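Local coordinates for universal stress protein (Archaeoglobus fulgidus, PDB 3LOQ) that is of unknown cellular function but binds adenosine monophosphate, as a member of the universal stress protein A family, at residues 163-168 against 282-287; 203-208 against 214-219; 266-269 against 273-276. All coordinates share one frame; numbering follows the deposited sequence.

Contact 1: 163-168 against 282-287; sequences DMVVNS and PVPVFV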
loop_
_atom_site.group_PDB
_atom_site.type_symbol
_atom_site.label_atom_id
_atom_site.label_comp_id
_atom_site.label_asym_id
_atom_site.label_seq_id
_atom_site.Cartn_x
_atom_site.Cartn_y
_atom_site.Cartn_z
ATOM N N ASP A 163 4.813 -12.731 -3.133
ATOM C CA ASP A 163 6.222 -12.437 -3.335
ATOM C C ASP A 163 6.632 -12.579 -4.807
ATOM O O ASP A 163 7.804 -12.779 -5.133
ATOM C CB ASP A 163 7.093 -13.306 -2.405
ATOM C CG ASP A 163 7.034 -14.814 -2.740
ATOM O OD1 ASP A 163 6.665 -15.187 -3.881
ATOM O OD2 ASP A 163 7.382 -15.631 -1.852
HETATM N N MSE A 164 5.658 -12.462 -5.700
HETATM C CA MSE A 164 5.923 -12.673 -7.119
HETATM C C MSE A 164 6.982 -11.739 -7.718
HETATM O O MSE A 164 7.644 -12.086 -8.694
HETATM C CB MSE A 164 4.631 -12.594 -7.938
HETATM C CG MSE A 164 4.830 -12.978 -9.411
HETATM SE SE MSE A 164 3.214 -12.893 -10.503
HETATM C CE MSE A 164 2.169 -14.274 -9.582
ATOM N N VAL A 165 7.146 -10.548 -7.157
ATOM C CA VAL A 165 8.059 -9.595 -7.783
ATOM C C VAL A 165 9.144 -9.023 -6.857
ATOM O O VAL A 165 9.547 -7.863 -7.010
ATOM C CB VAL A 165 7.285 -8.461 -8.503
ATOM C CG1 VAL A 165 6.590 -9.010 -9.740
ATOM C CG2 VAL A 165 6.278 -7.798 -7.560
ATOM N N VAL A 166 9.643 -9.835 -5.919
ATOM C CA VAL A 166 10.720 -9.365 -5.049
ATOM C C VAL A 166 11.965 -9.051 -5.874
ATOM O O VAL A 166 12.232 -9.695 -6.895
ATOM C CB VAL A 166 11.039 -10.340 -3.903
ATOM C CG1 VAL A 166 9.795 -10.538 -3.025
ATOM C CG2 VAL A 166 11.520 -11.649 -4.456
ATOM N N ASN A 167 12.698 -8.031 -5.436
ATOM C CA ASN A 167 13.833 -7.491 -6.182
ATOM C C ASN A 167 13.465 -6.825 -7.530
ATOM O O ASN A 167 14.340 -6.341 -8.256
ATOM C CB ASN A 167 14.899 -8.567 -6.354
ATOM C CG ASN A 167 15.384 -9.107 -5.024
ATOM O OD1 ASN A 167 15.586 -8.347 -4.071
ATOM N ND2 ASN A 167 15.558 -10.426 -4.942
ATOM N N SER A 168 12.172 -6.788 -7.846
ATOM C CA SER A 168 11.705 -6.222 -9.109
ATOM C C SER A 168 10.548 -5.264 -8.877
ATOM O O SER A 168 9.883 -4.835 -9.819
ATOM C CB SER A 168 11.245 -7.334 -10.043
ATOM O OG SER A 168 12.320 -8.180 -10.349
ATOM N N PRO A 282 -2.013 -9.515 -8.366
ATOM C CA PRO A 282 -0.928 -10.457 -8.081
ATOM C C PRO A 282 0.348 -9.719 -7.646
ATOM O O PRO A 282 1.342 -10.377 -7.305
ATOM C CB PRO A 282 -0.688 -11.145 -9.434
ATOM C CG PRO A 282 -1.466 -10.338 -10.460
ATOM C CD PRO A 282 -2.047 -9.136 -9.783
ATOM N N VAL A 283 0.327 -8.385 -7.674
ATOM C CA VAL A 283 1.491 -7.585 -7.266
ATOM C C VAL A 283 1.112 -6.540 -6.216
ATOM O O VAL A 283 -0.068 -6.291 -5.972
ATOM C CB VAL A 283 2.211 -6.890 -8.468
ATOM C CG1 VAL A 283 2.659 -7.924 -9.507
ATOM C CG2 VAL A 283 1.318 -5.792 -9.111
ATOM N N PRO A 284 2.114 -5.941 -5.566
ATOM C CA PRO A 284 1.722 -5.039 -4.481
ATOM C C PRO A 284 1.060 -3.757 -5.006
ATOM O O PRO A 284 1.423 -3.255 -6.070
ATOM C CB PRO A 284 3.052 -4.747 -3.769
ATOM C CG PRO A 284 3.943 -5.982 -4.129
ATOM C CD PRO A 284 3.543 -6.310 -5.527
ATOM N N VAL A 285 0.077 -3.252 -4.266
ATOM C CA VAL A 285 -0.623 -2.029 -4.646
ATOM C C VAL A 285 -0.367 -0.899 -3.646
ATOM O O VAL A 285 -0.609 -1.043 -2.444
ATOM C CB VAL A 285 -2.123 -2.290 -4.829
ATOM C CG1 VAL A 285 -2.849 -1.011 -5.274
ATOM C CG2 VAL A 285 -2.314 -3.407 -5.851
ATOM N N PHE A 286 0.144 0.217 -4.161
ATOM C CA PHE A 286 0.426 1.414 -3.374
ATOM C C PHE A 286 -0.728 2.403 -3.576
ATOM O O PHE A 286 -1.079 2.740 -4.713
ATOM C CB PHE A 286 1.742 2.012 -3.875
ATOM C CG PHE A 286 2.175 3.290 -3.194
ATOM C CD1 PHE A 286 2.871 3.258 -1.989
ATOM C CD2 PHE A 286 1.974 4.523 -3.810
ATOM C CE1 PHE A 286 3.309 4.428 -1.382
ATOM C CE2 PHE A 286 2.425 5.706 -3.212
ATOM C CZ PHE A 286 3.091 5.656 -2.000
ATOM N N VAL A 287 -1.322 2.856 -2.477
ATOM C CA VAL A 287 -2.477 3.745 -2.542
ATOM C C VAL A 287 -2.228 5.065 -1.831
ATOM O O VAL A 287 -2.045 5.105 -0.613
ATOM C CB VAL A 287 -3.709 3.119 -1.897
ATOM C CG1 VAL A 287 -4.876 4.117 -1.959
ATOM C CG2 VAL A 287 -4.061 1.817 -2.584
HETATM O O HOH W 1 3.480 -10.432 -5.632
#
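V165 and M164 lean on the run P282-V283-P284 chiefly through methyl, ring and methylene carbons, and no direct hydrogen bond joins the two segments. The apolar part centres on V165, whose two methyls are shared out. CG2 reaches CD of the P284 ring at 3.7 Å, the two side chains overlapping alongside, running in opposing directions, while CG1 comes to 4.1 Å from CG1 of V283. That V283 methyl lies equally far from both branches of V165, so it sits across the fork of the valine. M164, a selenomethionine, runs extended from CA to SE, with CG anti to the backbone N (chi1 -173°), and then bends at chi3 (-63°). The bend carries its CE to 4.2 Å from CB of P282, a loose contact on the exposed side. The polar part is a single water bridge: the water accepts from N of M164 at 3.0 Å and donates to O of P282 at 2.7 Å. A type II beta turn from V165 to S168, closed by S168 N to V165 O at 3.0 Å, shapes the loop beyond the contact. Y158 and F160 of strand 157-160 also touch P284. The contact thus lays the loop joining strands 157-160 and 172-176 against the entry to strand 285-288, which pairs antiparallel with 157-160 where the two halves of this tandem Usp-type alpha/beta fold share one continuous sheet.

Contact 2: 203-208 against 214-219; sequences IIHVSE and ADLRVM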
loop_
_atom_site.group_PDB
_atom_site.type_symbol
_atom_site.label_atom_id
_atom_site.label_comp_id
_atom_site.label_asym_id
_atom_site.label_seq_id
_atom_site.Cartn_x
_atom_site.Cartn_y
_atom_site.Cartn_z
ATOM N N ILE A 203 1.127 4.466 -17.414
ATOM C CA ILE A 203 -0.003 5.231 -16.918
ATOM C C ILE A 203 -1.252 4.768 -17.645
ATOM O O ILE A 203 -1.286 4.780 -18.873
ATOM C CB ILE A 203 0.200 6.729 -17.176
ATOM C CG1 ILE A 203 1.515 7.195 -16.549
ATOM C CG2 ILE A 203 -0.973 7.540 -16.628
ATOM C CD1 ILE A 203 1.819 8.632 -16.779
ATOM N N ILE A 204 -2.260 4.317 -16.902
ATOM C CA ILE A 204 -3.547 3.997 -17.509
ATOM C C ILE A 204 -4.651 4.943 -17.035
ATOM O O ILE A 204 -4.783 5.216 -15.844
ATOM C CB ILE A 204 -3.968 2.533 -17.257
ATOM C CG1 ILE A 204 -5.335 2.250 -17.894
ATOM C CG2 ILE A 204 -3.986 2.214 -15.753
ATOM C CD1 ILE A 204 -5.758 0.778 -17.831
ATOM N N HIS A 205 -5.445 5.453 -17.967
ATOM C CA HIS A 205 -6.642 6.192 -17.577
ATOM C C HIS A 205 -7.858 5.519 -18.190
ATOM O O HIS A 205 -7.895 5.263 -19.393
ATOM C CB HIS A 205 -6.566 7.650 -18.018
ATOM C CG HIS A 205 -7.856 8.398 -17.874
ATOM N ND1 HIS A 205 -8.488 8.562 -16.658
ATOM C CD2 HIS A 205 -8.614 9.051 -18.782
ATOM C CE1 HIS A 205 -9.589 9.278 -16.829
ATOM N NE2 HIS A 205 -9.685 9.588 -18.111
ATOM N N VAL A 206 -8.847 5.219 -17.362
ATOM C CA VAL A 206 -10.048 4.566 -17.849
ATOM C C VAL A 206 -11.138 5.601 -18.025
ATOM O O VAL A 206 -11.377 6.396 -17.120
ATOM C CB VAL A 206 -10.581 3.552 -16.821
ATOM C CG1 VAL A 206 -11.757 2.795 -17.393
ATOM C CG2 VAL A 206 -9.481 2.603 -16.361
ATOM N N SER A 207 -11.798 5.597 -19.175
ATOM C CA SER A 207 -13.087 6.279 -19.302
ATOM C C SER A 207 -13.685 6.092 -20.676
ATOM O O SER A 207 -12.973 6.159 -21.682
ATOM C CB SER A 207 -12.987 7.774 -18.989
ATOM O OG SER A 207 -14.257 8.290 -18.609
ATOM N N GLU A 208 -14.997 5.851 -20.698
ATOM C CA GLU A 208 -15.785 5.799 -21.930
ATOM C C GLU A 208 -15.611 7.103 -22.692
ATOM O O GLU A 208 -15.195 7.110 -23.853
ATOM C CB GLU A 208 -17.266 5.571 -21.610
ATOM C CG GLU A 208 -17.643 4.115 -21.358
ATOM C CD GLU A 208 -16.879 3.489 -20.203
ATOM O OE1 GLU A 208 -16.484 2.313 -20.327
ATOM O OE2 GLU A 208 -16.672 4.164 -19.173
ATOM N N ALA A 214 -6.138 13.630 -25.330
ATOM C CA ALA A 214 -5.162 14.604 -25.787
ATOM C C ALA A 214 -4.207 15.019 -24.656
ATOM O O ALA A 214 -2.989 14.977 -24.831
ATOM C CB ALA A 214 -5.861 15.820 -26.390
ATOM N N ASP A 215 -4.754 15.411 -23.505
ATOM C CA ASP A 215 -3.917 15.815 -22.372
ATOM C C ASP A 215 -2.989 14.694 -21.899
ATOM O O ASP A 215 -1.848 14.943 -21.500
ATOM C CB ASP A 215 -4.776 16.293 -21.206
ATOM C CG ASP A 215 -5.215 17.726 -21.360
ATOM O OD1 ASP A 215 -4.907 18.344 -22.400
ATOM O OD2 ASP A 215 -5.849 18.248 -20.426
ATOM N N LEU A 216 -3.477 13.461 -21.950
ATOM C CA LEU A 216 -2.704 12.320 -21.481
ATOM C C LEU A 216 -1.540 12.085 -22.435
ATOM O O LEU A 216 -0.412 11.864 -22.021
ATOM C CB LEU A 216 -3.590 11.080 -21.429
ATOM C CG LEU A 216 -3.750 10.293 -20.128
ATOM C CD1 LEU A 216 -2.832 10.790 -19.022
ATOM C CD2 LEU A 216 -5.198 10.365 -19.692
ATOM N N ARG A 217 -1.825 12.143 -23.723
ATOM C CA ARG A 217 -0.787 12.011 -24.728
ATOM C C ARG A 217 0.292 13.083 -24.535
ATOM O O ARG A 217 1.498 12.798 -24.613
ATOM C CB ARG A 217 -1.408 12.112 -26.122
ATOM C CG ARG A 217 -1.202 10.882 -27.003
ATOM C CD ARG A 217 -1.893 9.620 -26.461
ATOM N NE ARG A 217 -0.977 8.476 -26.475
ATOM C CZ ARG A 217 -1.341 7.204 -26.327
ATOM N NH1 ARG A 217 -2.622 6.885 -26.170
ATOM N NH2 ARG A 217 -0.418 6.248 -26.347
ATOM N N VAL A 218 -0.134 14.314 -24.267
ATOM C CA VAL A 218 0.817 15.404 -24.044
ATOM C C VAL A 218 1.722 15.082 -22.862
ATOM O O VAL A 218 2.946 15.202 -22.941
ATOM C CB VAL A 218 0.113 16.743 -23.774
ATOM C CG1 VAL A 218 1.084 17.714 -23.164
ATOM C CG2 VAL A 218 -0.442 17.309 -25.062
HETATM N N MSE A 219 1.118 14.642 -21.767
HETATM C CA MSE A 219 1.905 14.237 -20.610
HETATM C C MSE A 219 2.910 13.118 -20.852
HETATM O O MSE A 219 4.021 13.165 -20.322
HETATM C CB MSE A 219 1.004 13.909 -19.437
HETATM C CG MSE A 219 0.761 15.185 -18.610
HETATM SE SE MSE A 219 -0.663 14.878 -17.420
HETATM C CE MSE A 219 0.345 13.930 -16.042
#
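I203 meets L216 from the face of strand 200-206 turned to helix 213-225, its CG2 branch standing 4.4 Å from CD1 of the leucine. This is a loose apolar touch, and the same side chain also packs on L187 of helix 181-197 and V232 of the neighbouring strand, so L216 is one of several apolar neighbours of this isoleucine. H205 is next on that face, whereas I204 between them points its CB away and lies on K246 of helix 239-249, across the sheet. The histidine makes the closer contact. Its CB is 3.5 Å from CD2 of L216, and CG and CD2 of the imidazole both lie 3.8 Å from that same methyl. The methyl therefore covers the root of the histidine and the adjoining corner of its ring, approaching the ring obliquely, while the two side chains cross at about a right angle. As a chi1 of 169° turns the ring away from the backbone N, the imidazole swings across the end of the leucine, and its ND1 finds a weak hydrogen bond at the carbonyl O of Y177, which may help to set the turn of the ring. Strand 200-206, helix 213-225 and strand 230-235 form a beta-alpha-beta unit of the Usp-type alpha/beta fold, and L216 is a residue by which the helix rests on the parallel strands of this unit. The leucine itself has an unusual shape, with chi1 at -124°, far from the staggered values, and chi2 nearly eclipsed, so its exact methyl positions deserve some caution. It also touches I234 of strand 230-235 and F179.

Contact 3: 266-269 against 273-276; sequences MTMI and TSES. With ACT (acetate ion), chain K.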
loop_
_atom_site.group_PDB
_atom_site.type_symbol
_atom_site.label_atom_id
_atom_site.label_comp_id
_atom_site.label_asym_id
_atom_site.label_seq_id
_atom_site.Cartn_x
_atom_site.Cartn_y
_atom_site.Cartn_z
HETATM N N MSE A 266 -17.780 0.583 4.570
HETATM C CA MSE A 266 -18.752 -0.267 3.877
HETATM C C MSE A 266 -18.817 0.052 2.400
HETATM O O MSE A 266 -18.786 -0.833 1.547
HETATM C CB MSE A 266 -20.155 -0.057 4.456
HETATM C CG MSE A 266 -21.261 -0.749 3.648
HETATM SE SE MSE A 266 -20.988 -2.693 3.668
HETATM C CE MSE A 266 -21.027 -2.998 5.601
ATOM N N THR A 267 -18.950 1.336 2.113
ATOM C CA THR A 267 -19.103 1.823 0.757
ATOM C C THR A 267 -17.823 1.578 -0.049
ATOM O O THR A 267 -17.848 1.284 -1.244
ATOM C CB THR A 267 -19.427 3.312 0.828
ATOM O OG1 THR A 267 -20.848 3.457 0.969
ATOM C CG2 THR A 267 -18.960 4.029 -0.395
HETATM N N MSE A 268 -16.691 1.692 0.617
HETATM C CA MSE A 268 -15.433 1.476 -0.067
HETATM C C MSE A 268 -15.328 0.008 -0.473
HETATM O O MSE A 268 -14.979 -0.307 -1.615
HETATM C CB MSE A 268 -14.274 1.869 0.840
HETATM C CG MSE A 268 -12.933 1.914 0.121
HETATM SE SE MSE A 268 -11.471 2.144 1.389
HETATM C CE MSE A 268 -10.600 3.656 0.505
ATOM N N ILE A 269 -15.655 -0.883 0.462
ATOM C CA ILE A 269 -15.562 -2.325 0.224
ATOM C C ILE A 269 -16.488 -2.758 -0.900
ATOM O O ILE A 269 -16.097 -3.510 -1.795
ATOM C CB ILE A 269 -15.923 -3.125 1.487
ATOM C CG1 ILE A 269 -14.802 -3.012 2.507
ATOM C CG2 ILE A 269 -16.146 -4.574 1.145
ATOM C CD1 ILE A 269 -15.250 -3.271 3.946
ATOM N N THR A 273 -12.977 1.125 -6.587
ATOM C CA THR A 273 -12.064 0.585 -7.581
ATOM C C THR A 273 -10.853 -0.037 -6.891
ATOM O O THR A 273 -10.330 -1.049 -7.332
ATOM C CB THR A 273 -11.619 1.712 -8.520
ATOM O OG1 THR A 273 -12.752 2.137 -9.281
ATOM C CG2 THR A 273 -10.524 1.270 -9.464
ATOM N N SER A 274 -10.420 0.582 -5.799
ATOM C CA SER A 274 -9.246 0.131 -5.077
ATOM C C SER A 274 -9.455 -1.226 -4.392
ATOM O O SER A 274 -8.539 -2.040 -4.346
ATOM C CB SER A 274 -8.841 1.172 -4.034
ATOM O OG SER A 274 -9.813 1.240 -3.005
ATOM N N GLU A 275 -10.638 -1.474 -3.836
ATOM C CA GLU A 275 -10.840 -2.749 -3.160
ATOM C C GLU A 275 -10.709 -3.897 -4.168
ATOM O O GLU A 275 -10.022 -4.890 -3.902
ATOM C CB GLU A 275 -12.185 -2.824 -2.415
ATOM C CG GLU A 275 -12.305 -4.079 -1.502
ATOM C CD GLU A 275 -12.598 -5.362 -2.286
ATOM O OE1 GLU A 275 -13.134 -5.259 -3.414
ATOM O OE2 GLU A 275 -12.299 -6.468 -1.780
ATOM N N SER A 276 -11.362 -3.756 -5.321
ATOM C CA SER A 276 -11.257 -4.771 -6.360
ATOM C C SER A 276 -9.831 -4.932 -6.904
ATOM O O SER A 276 -9.334 -6.050 -7.057
ATOM C CB SER A 276 -12.219 -4.465 -7.501
ATOM O OG SER A 276 -13.542 -4.481 -7.032
HETATM C C ACT K . -10.641 3.997 -5.260
HETATM O O ACT K . -11.689 3.549 -5.792
HETATM O OXT ACT K . -10.616 3.988 -3.990
HETATM C CH3 ACT K . -9.500 4.512 -6.115
#
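In E275 a chi1 of -170° sends CG away from the backbone N, and a bend at chi2 (-77°) lays the chain beside the C-terminal part of helix 265-271. The contact is the corner between the successive helices 265-271 and 273-280 in the second Usp-type half of the chain; the I269 side chain lies about 5 Å from that of AMP-binding S144. CB of E275 packs against O of M268 at 3.8 Å, and CG lies 3.8 Å from O of I269. The carboxylate does not bond across the contact: OE1 forms salt bridges with K136 and R279, OE2 with K139, and K136 NZ also hydrogen-bonds to O of I269, so one lysine joins both sides. With an alanine here, K136, K139 and R279 would probably lose a shared carboxylate partner, and the I269 carbonyl its cover of side-chain carbons. M268, a selenomethionine, extends to S274, its CE 4.3 Å from OG. At the start of helix 273-280 an acetate ion, probably from the crystallisation liquor, receives at its O weak hydrogen bonds from N of T273 (2.9 Å) and N of S274 (3.2 Å). Its OXT lies 3.0 Å from OG of S274.

Contacts 2 and 3 are buried, whereas contact 1 is partly buried and open at its M164 edge. Contacts 1 and 2 reach the same sheet: 282-287 leads into strand 285-288, 203-208 ends strand 200-206, and their centres lie 24 Å apart. Contact 3 is a helix corner, one helix of which, 273-280, packs on strand 285-288 and is followed, after a short loop, by that same strand; the nearest atoms of contacts 1 and 3 are about 5 Å apart. Along the chain, contacts 2 and 3 follow one another inside the loop that contact 1 closes. Chemistry changes with place: contact 1 adds a water bridge to its methyls, contact 2 is carbon packing, and contact 3 gathers charge and an anion.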